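PDB 5FQ0: KDGF from Halomonas sp., which probably converts the unsaturated uronate sugars released from pectin and alginate into linear ketonized forms, as a metal-binding protein of the cupin family. Local coordinates for residues Tyr58-Phe64 with Leu94-Val100. Numbering follows the deposited sequence.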
# COMPACT_ATOMS: atom_id res chain seq x y z
N TYR B 58 -1.95 1.34 5.33
CA TYR B 58 -0.99 2.39 5.15
C TYR B 58 -1.73 3.74 4.98
O TYR B 58 -2.57 3.88 4.07
CB TYR B 58 -0.15 2.09 3.91
CG TYR B 58 0.94 3.12 3.70
CD1 TYR B 58 0.69 4.29 2.95
CD2 TYR B 58 2.20 2.95 4.25
CE1 TYR B 58 1.68 5.24 2.76
CE2 TYR B 58 3.20 3.87 4.03
CZ TYR B 58 2.93 5.01 3.31
OH TYR B 58 3.91 5.93 3.14
N VAL B 59 -1.42 4.71 5.85
CA VAL B 59 -2.14 5.98 5.91
C VAL B 59 -1.54 6.93 4.88
O VAL B 59 -0.31 7.24 4.88
CB VAL B 59 -2.16 6.64 7.32
CG1 VAL B 59 -2.91 7.98 7.28
CG2 VAL B 59 -2.76 5.67 8.36
N VAL B 60 -2.40 7.41 4.00
CA VAL B 60 -1.89 8.37 3.00
C VAL B 60 -2.43 9.80 3.12
O VAL B 60 -1.80 10.71 2.60
CB VAL B 60 -2.02 7.88 1.56
CG1 VAL B 60 -1.51 6.45 1.38
CG2 VAL B 60 -3.42 8.03 1.02
N GLN B 61 -3.55 10.00 3.80
CA GLN B 61 -4.15 11.34 3.98
C GLN B 61 -5.00 11.37 5.26
O GLN B 61 -5.60 10.35 5.63
CB GLN B 61 -4.98 11.76 2.74
CG GLN B 61 -5.49 13.20 2.73
CD GLN B 61 -6.17 13.55 1.40
OE1 GLN B 61 -5.49 13.89 0.44
NE2 GLN B 61 -7.51 13.42 1.34
N GLY B 62 -5.03 12.53 5.92
CA GLY B 62 -5.81 12.71 7.16
C GLY B 62 -5.08 12.01 8.30
O GLY B 62 -3.86 12.05 8.37
N ALA B 63 -5.85 11.33 9.16
CA ALA B 63 -5.36 10.71 10.39
C ALA B 63 -6.43 9.77 10.91
O ALA B 63 -7.63 9.97 10.67
CB ALA B 63 -5.01 11.78 11.43
N PHE B 64 -5.96 8.72 11.59
CA PHE B 64 -6.82 7.70 12.21
C PHE B 64 -6.32 7.37 13.61
O PHE B 64 -5.10 7.34 13.83
CB PHE B 64 -6.73 6.37 11.43
CG PHE B 64 -7.27 6.44 10.03
CD1 PHE B 64 -6.48 6.93 8.98
CD2 PHE B 64 -8.56 6.02 9.77
CE1 PHE B 64 -7.01 6.98 7.68
CE2 PHE B 64 -9.09 6.08 8.49
CZ PHE B 64 -8.31 6.54 7.43
N LEU B 94 -9.95 10.59 12.05
CA LEU B 94 -9.88 11.86 12.81
C LEU B 94 -10.13 13.13 11.95
O LEU B 94 -10.30 14.21 12.51
CB LEU B 94 -8.54 11.96 13.61
CG LEU B 94 -8.22 10.67 14.40
CD1 LEU B 94 -6.84 10.62 15.03
CD2 LEU B 94 -9.29 10.46 15.46
N GLU B 95 -10.13 13.02 10.62
CA GLU B 95 -10.22 14.20 9.70
C GLU B 95 -11.10 13.86 8.51
O GLU B 95 -11.20 12.68 8.15
CB GLU B 95 -8.84 14.61 9.15
CG GLU B 95 -7.83 15.06 10.18
CD GLU B 95 -6.57 15.61 9.54
OE1 GLU B 95 -6.49 15.76 8.29
OE2 GLU B 95 -5.65 15.89 10.32
N PRO B 96 -11.74 14.86 7.89
CA PRO B 96 -12.53 14.59 6.70
C PRO B 96 -11.61 14.01 5.61
O PRO B 96 -10.40 14.29 5.60
CB PRO B 96 -13.03 15.97 6.29
CG PRO B 96 -13.02 16.76 7.57
CD PRO B 96 -11.77 16.29 8.25
N ASP B 97 -12.19 13.22 4.72
CA ASP B 97 -11.40 12.60 3.64
C ASP B 97 -10.09 11.98 4.15
O ASP B 97 -9.05 12.17 3.53
CB ASP B 97 -11.09 13.67 2.58
CG ASP B 97 -12.36 14.20 1.89
OD1 ASP B 97 -13.41 13.53 1.94
OD2 ASP B 97 -12.30 15.30 1.32
N SER B 98 -10.13 11.25 5.27
CA SER B 98 -8.93 10.53 5.69
C SER B 98 -8.80 9.28 4.78
O SER B 98 -9.79 8.57 4.56
CB SER B 98 -9.02 10.12 7.15
OG SER B 98 -8.94 11.26 7.98
N LEU B 99 -7.61 9.03 4.24
CA LEU B 99 -7.42 7.92 3.29
C LEU B 99 -6.46 6.88 3.84
O LEU B 99 -5.40 7.23 4.34
CB LEU B 99 -6.86 8.44 1.94
CG LEU B 99 -7.69 9.48 1.19
CD1 LEU B 99 -6.92 9.96 -0.07
CD2 LEU B 99 -9.00 8.86 0.78
N VAL B 100 -6.85 5.61 3.75
CA VAL B 100 -5.94 4.52 4.14
C VAL B 100 -5.93 3.51 2.98
O VAL B 100 -6.97 3.20 2.38
CB VAL B 100 -6.32 3.90 5.53
CG1 VAL B 100 -7.78 3.39 5.55
CG2 VAL B 100 -5.33 2.81 5.97
O HOH W 1 -3.08 14.45 9.09
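Strand 58-61 and strand 98-100 run antiparallel, their short axes 4.7 Å apart at closest and their directions 146° apart. Val59 faces Val100 as a non-hydrogen-bonded pair (CA-CA 4.4 Å) and Gln61 faces Leu99 as a hydrogen-bonded pair (CA-CA 4.8 Å), so the register slips by one. Val60 and Gln61 therefore share Leu99 in a classic beta bulge: Leu99 O accepts from Val60 N at 3.0 Å and, weakly, from Gln61 N at 3.4 Å, while Leu99 N donates to Gln61 O at 2.8 Å. Beyond the bulge the chain turns through Gly62, whose phi of 74° favours glycine; a CB there would clash with Ser98 OG. Leu94 N then donates to Ala63 O at 2.8 Å, fastening 94-97 to the turn.

Among the side chains, Gln61 NE2 donates to Asp97 O at 3.0 Å. Ser98 OG bridges the segments, donating to Glu95 O at 2.7 Å and weakly accepting from Ala63 N at 3.3 Å, and a water donates to both Gly62 O and Glu95 OE2. Apolar contacts pair Val60 CG2 with Leu99 CB (3.6 Å) and Phe64 CZ with Val100 CG1 (3.7 Å); Leu99 O lies at the edge of the Phe64 ring. The Val100 side chain is about 10 Å from the nickel, whose ligands His48, His50, Gln55 and His89 all lie outside this contact.

The contact joins neighbouring strands of the larger antiparallel sheet of the cupin beta-barrel where both connect to the smaller one, through strands 64-68 and 89-93. Phe64 spans the two sheets, touching Ala91 and Ala93 and meeting Phe39 edge-to-face; strand 32-39 flanks 98-100, through the Ser98-Phe39 backbone hydrogen bond and Val100 against Val37 and Phe39.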